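Local coordinates for protein Ent-copalyl diphosphate synthase (Streptomyces platensis, PDB 5BP8) that is a terpene cyclase of largely helical fold, with a C-terminal region related to the alpha/alpha barrels of squalene-hopene cyclases, at residues 384-388 and 420-424; 391-395 and 406-410. Where two conformers were deposited one is given. Numbering follows the deposited sequence.

Contact 1 of 2, residues 384-388 and 420-424; sequences LLDNQ and SARAA
A helix end can meet its neighbour by an apolar and a polar side chain together, as Leu-385 and Gln-388 do on Ala-424 in the pairing of 384-388 with 420-424. Residues 384-386 are the last turn of helix 370-386; Asn-387 (phi/psi -96/3) leads into extended Gln-388 (-66/136). Across from them, 420-424 carries the first residues of helix 422-435. The backbones come closest at Leu-385 and Ala-424, with CA atoms 6.7 Å apart. Leu-385 takes the mt rotamer (chi1 -63°, chi2 167°), which splays its methyls over Ala-421 and Ala-424: CD1 lies 3.8 Å from CB of Ala-421, and CD2 3.3 Å from CB of Ala-424. Gln-388 is stretched out (chi1 -172°, chi2 173°) with chi3 at 27°, so its amide reaches Ala-424. Gln-388 NE2 donates to O of Ala-424 at 2.9 Å (N-H...O angle 157°), while its OE1 sits tight against CB of Ala-424, 3.0 Å away. Gln-388 is probably the glutamine of a QW motif, the repeat characteristic of squalene-hopene cyclase relatives, and its NE2 also bonds O of Gly-392. Helix 402-416 lies alongside, its Leu-413 touching both Leu-385 and Ala-421, while Leu-384 turns to helix 349-365 through Asn-352 and Leu-356.

Contact 2 of 2, residues 391-395 and 406-410; sequences DGSWM and TACCA
This is a buried loop-on-helix contact in which a tryptophan, through its ring and its backbone N, fastens the connection between helices 370-386 and 402-416 to the second of them. Segment 391-395 begins with an Asx turn: Asp-391 (chi1 70°) accepts at OD1 from N of Ser-393 (3.0 Å) and from OG of Ser-393 (2.6 Å). Gly-392 adopts phi/psi 102/-8, where a side chain would collide with O of Asp-391, and Ser-393 and Trp-394 (-126/165) then run extended. Register is set at Trp-394 and Thr-406, CA atoms 4.8 Å apart. N of Trp-394 donates to OG1 of Thr-406 (2.9 Å, 169°); with chi1 at -56° this hydroxyl also bonds O of Pro-402. Trp-394 (chi1 -78°, chi2 -98°) lays one ring face over Cys-409, whose CB makes a CH-pi contact 3.6 Å from the six-membered ring centroid and whose SG (chi1 -67°) lies 3.9 Å from the five-membered one, while its NE1 bonds O of Leu-384. The DGSW sequence fits the end of a QW motif. Around it, Trp-431 of helix 422-435 covers Ser-393 and Thr-406, Thr-349 of helix 349-365 meets Cys-409, and helix 449-461 backs Ala-407 and Ala-410.

Overall arrangement
The two contacts, centred 9 Å apart, illustrate how a short sequence motif can tie several helices together. Contact 2 is nested within the chain loop that contact 1 closes, and the two meet directly: NE1 of Trp-394 lies 2.8 Å from O of Leu-384, a probable hydrogen bond to the terminal turn of helix 370-386, and CG of Gln-388 packs 3.6 Å from O of Ser-393. Read together, Gln-388, Gly-392 and Trp-394 are consistent with one QW motif, linking helix 370-386 to both 402-416 and 422-435. Contact 1 lies farther out, about 26 Å from the chain centre to its own centre, against about 19 Å for contact 2.

Contact 1 of 2, residues 384-388 and 420-424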
loop_
_atom_site.group_PDB
_atom_site.type_symbol
_atom_site.label_atom_id
_atom_site.label_comp_id
_atom_site.label_asym_id
_atom_site.label_seq_id
_atom_site.Cartn_x
_atom_site.Cartn_y
_atom_site.Cartn_z
ATOM N N LEU A 384 -11.247 -17.270 -9.944
ATOM C CA LEU A 384 -9.823 -16.956 -10.158
ATOM C C LEU A 384 -9.350 -17.471 -11.493
ATOM O O LEU A 384 -8.670 -16.781 -12.239
ATOM C CB LEU A 384 -8.942 -17.532 -9.062
ATOM C CG LEU A 384 -9.054 -16.854 -7.695
ATOM C CD1 LEU A 384 -8.302 -17.675 -6.676
ATOM C CD2 LEU A 384 -8.477 -15.450 -7.792
ATOM N N LEU A 385 -9.727 -18.706 -11.805
ATOM C CA LEU A 385 -9.446 -19.255 -13.119
ATOM C C LEU A 385 -10.027 -18.431 -14.269
ATOM O O LEU A 385 -9.329 -18.180 -15.252
ATOM C CB LEU A 385 -9.947 -20.712 -13.183
ATOM C CG LEU A 385 -9.203 -21.598 -12.180
ATOM C CD1 LEU A 385 -9.874 -22.984 -11.983
ATOM C CD2 LEU A 385 -7.767 -21.750 -12.638
ATOM N N ASP A 386 -11.263 -17.973 -14.133
ATOM C CA ASP A 386 -11.908 -17.214 -15.186
ATOM C C ASP A 386 -11.301 -15.800 -15.352
ATOM O O ASP A 386 -11.418 -15.201 -16.413
ATOM C CB ASP A 386 -13.408 -17.107 -14.901
ATOM C CG ASP A 386 -14.098 -18.474 -14.818
ATOM O OD1 ASP A 386 -15.272 -18.496 -14.392
ATOM O OD2 ASP A 386 -13.481 -19.517 -15.148
ATOM N N ASN A 387 -10.676 -15.275 -14.293
ATOM C CA ASN A 387 -10.076 -13.940 -14.336
ATOM C C ASN A 387 -8.586 -13.896 -14.652
ATOM O O ASN A 387 -7.999 -12.803 -14.672
ATOM C CB ASN A 387 -10.393 -13.188 -13.046
ATOM C CG ASN A 387 -11.809 -12.658 -13.054
ATOM O OD1 ASN A 387 -12.067 -11.563 -13.538
ATOM N ND2 ASN A 387 -12.745 -13.452 -12.560
ATOM N N GLN A 388 -7.983 -15.060 -14.929
ATOM C CA GLN A 388 -6.608 -15.130 -15.405
ATOM C C GLN A 388 -6.541 -14.500 -16.795
ATOM O O GLN A 388 -7.392 -14.776 -17.647
ATOM C CB GLN A 388 -6.092 -16.573 -15.487
ATOM C CG GLN A 388 -4.596 -16.702 -15.785
ATOM C CD GLN A 388 -4.077 -18.131 -15.698
ATOM O OE1 GLN A 388 -4.830 -19.067 -15.904
ATOM N NE2 GLN A 388 -2.780 -18.305 -15.422
ATOM N N SER A 420 -8.322 -29.317 -11.510
ATOM C CA SER A 420 -8.905 -28.513 -12.591
ATOM C C SER A 420 -8.145 -27.205 -12.790
ATOM O O SER A 420 -8.190 -26.625 -13.884
ATOM C CB SER A 420 -10.398 -28.221 -12.322
ATOM O OG SER A 420 -10.570 -27.282 -11.262
ATOM N N ALA A 421 -7.452 -26.752 -11.731
ATOM C CA ALA A 421 -6.759 -25.463 -11.729
ATOM C C ALA A 421 -5.281 -25.535 -12.103
ATOM O O ALA A 421 -4.616 -24.480 -12.216
ATOM C CB ALA A 421 -6.916 -24.791 -10.364
ATOM N N ARG A 422 -4.773 -26.739 -12.357
ATOM C CA ARG A 422 -3.333 -26.936 -12.603
ATOM C C ARG A 422 -2.845 -26.335 -13.944
ATOM O O ARG A 422 -1.684 -25.924 -14.055
ATOM C CB ARG A 422 -2.960 -28.429 -12.533
ATOM C CG ARG A 422 -1.464 -28.730 -12.644
ATOM C CD ARG A 422 -0.665 -28.152 -11.470
ATOM N NE ARG A 422 0.659 -27.663 -11.875
ATOM C CZ ARG A 422 1.616 -27.254 -11.035
ATOM N NH1 ARG A 422 1.431 -27.256 -9.702
ATOM N NH2 ARG A 422 2.776 -26.836 -11.543
ATOM N N ALA A 423 -3.718 -26.302 -14.953
ATOM C CA ALA A 423 -3.372 -25.694 -16.244
ATOM C C ALA A 423 -3.027 -24.210 -16.057
ATOM O O ALA A 423 -2.061 -23.701 -16.632
ATOM C CB ALA A 423 -4.521 -25.830 -17.233
ATOM N N ALA A 424 -3.857 -23.533 -15.278
ATOM C CA ALA A 424 -3.676 -22.114 -14.998
ATOM C C ALA A 424 -2.372 -21.835 -14.252
ATOM O O ALA A 424 -1.662 -20.853 -14.528
ATOM C CB ALA A 424 -4.855 -21.599 -14.210
#

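Contact 2 of 2, residues 391-395 and 406-410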
loop_
_atom_site.group_PDB
_atom_site.type_symbol
_atom_site.label_atom_id
_atom_site.label_comp_id
_atom_site.label_asym_id
_atom_site.label_seq_id
_atom_site.Cartn_x
_atom_site.Cartn_y
_atom_site.Cartn_z
ATOM N N ASP A 391 -2.274 -14.049 -21.140
ATOM C CA ASP A 391 -0.856 -14.361 -21.057
ATOM C C ASP A 391 -0.430 -15.202 -19.852
ATOM O O ASP A 391 0.758 -15.546 -19.723
ATOM C CB ASP A 391 0.016 -13.085 -21.173
ATOM C CG ASP A 391 -0.085 -12.167 -19.968
ATOM O OD1 ASP A 391 -0.830 -12.445 -18.975
ATOM O OD2 ASP A 391 0.618 -11.132 -19.999
ATOM N N GLY A 392 -1.374 -15.546 -18.976
ATOM C CA GLY A 392 -1.073 -16.366 -17.814
ATOM C C GLY A 392 -0.954 -15.596 -16.519
ATOM O O GLY A 392 -0.872 -16.174 -15.429
ATOM N N SER A 393 -0.967 -14.277 -16.623
ATOM C CA SER A 393 -0.831 -13.435 -15.444
ATOM C C SER A 393 -2.182 -13.101 -14.839
ATOM O O SER A 393 -3.230 -13.384 -15.431
ATOM C CB SER A 393 -0.089 -12.146 -15.831
ATOM O OG SER A 393 -0.911 -11.298 -16.604
ATOM N N TRP A 394 -2.152 -12.475 -13.653
ATOM C CA TRP A 394 -3.316 -11.792 -13.118
ATOM C C TRP A 394 -2.886 -10.349 -12.798
ATOM O O TRP A 394 -1.705 -10.072 -12.745
ATOM C CB TRP A 394 -3.819 -12.421 -11.805
ATOM C CG TRP A 394 -4.636 -13.699 -11.932
ATOM C CD1 TRP A 394 -5.997 -13.812 -11.913
ATOM C CD2 TRP A 394 -4.125 -15.026 -12.007
ATOM N NE1 TRP A 394 -6.367 -15.141 -12.011
ATOM C CE2 TRP A 394 -5.232 -15.904 -12.037
ATOM C CE3 TRP A 394 -2.835 -15.564 -12.063
ATOM C CZ2 TRP A 394 -5.082 -17.307 -12.143
ATOM C CZ3 TRP A 394 -2.682 -16.944 -12.134
ATOM C CH2 TRP A 394 -3.806 -17.804 -12.187
HETATM N N MSE A 395 -3.860 -9.476 -12.597
HETATM C CA MSE A 395 -3.625 -8.133 -12.044
HETATM C C MSE A 395 -4.557 -7.995 -10.870
HETATM O O MSE A 395 -5.624 -8.620 -10.833
HETATM C CB MSE A 395 -3.965 -7.049 -13.060
HETATM C CG MSE A 395 -2.814 -6.619 -13.965
HETATM SE SE MSE A 395 -1.245 -5.908 -12.993
HETATM C CE MSE A 395 -1.662 -4.113 -12.323
ATOM N N THR A 406 -0.096 -12.228 -9.672
ATOM C CA THR A 406 0.086 -13.558 -10.271
ATOM C C THR A 406 0.581 -14.573 -9.236
ATOM O O THR A 406 0.115 -15.728 -9.208
ATOM C CB THR A 406 1.038 -13.493 -11.477
ATOM O OG1 THR A 406 0.524 -12.543 -12.424
ATOM C CG2 THR A 406 1.118 -14.863 -12.179
ATOM N N ALA A 407 1.504 -14.160 -8.376
ATOM C CA ALA A 407 1.958 -15.025 -7.306
ATOM C C ALA A 407 0.810 -15.372 -6.371
ATOM O O ALA A 407 0.624 -16.571 -6.052
ATOM C CB ALA A 407 3.078 -14.404 -6.512
ATOM N N CYS A 408 0.045 -14.366 -5.938
ATOM C CA CYS A 408 -1.066 -14.618 -4.998
ATOM C C CYS A 408 -2.026 -15.692 -5.564
ATOM O O CYS A 408 -2.356 -16.664 -4.878
ATOM C CB CYS A 408 -1.861 -13.365 -4.699
ATOM S SG CYS A 408 -0.969 -12.193 -3.622
ATOM N N CYS A 409 -2.477 -15.484 -6.790
ATOM C CA CYS A 409 -3.516 -16.309 -7.392
ATOM C C CYS A 409 -3.022 -17.682 -7.747
ATOM O O CYS A 409 -3.705 -18.678 -7.456
ATOM C CB CYS A 409 -4.098 -15.618 -8.623
ATOM S SG CYS A 409 -4.990 -14.124 -8.188
ATOM N N ALA A 410 -1.845 -17.766 -8.357
ATOM C CA ALA A 410 -1.300 -19.090 -8.740
ATOM C C ALA A 410 -0.957 -19.934 -7.516
ATOM O O ALA A 410 -1.154 -21.156 -7.536
ATOM C CB ALA A 410 -0.084 -18.950 -9.622
#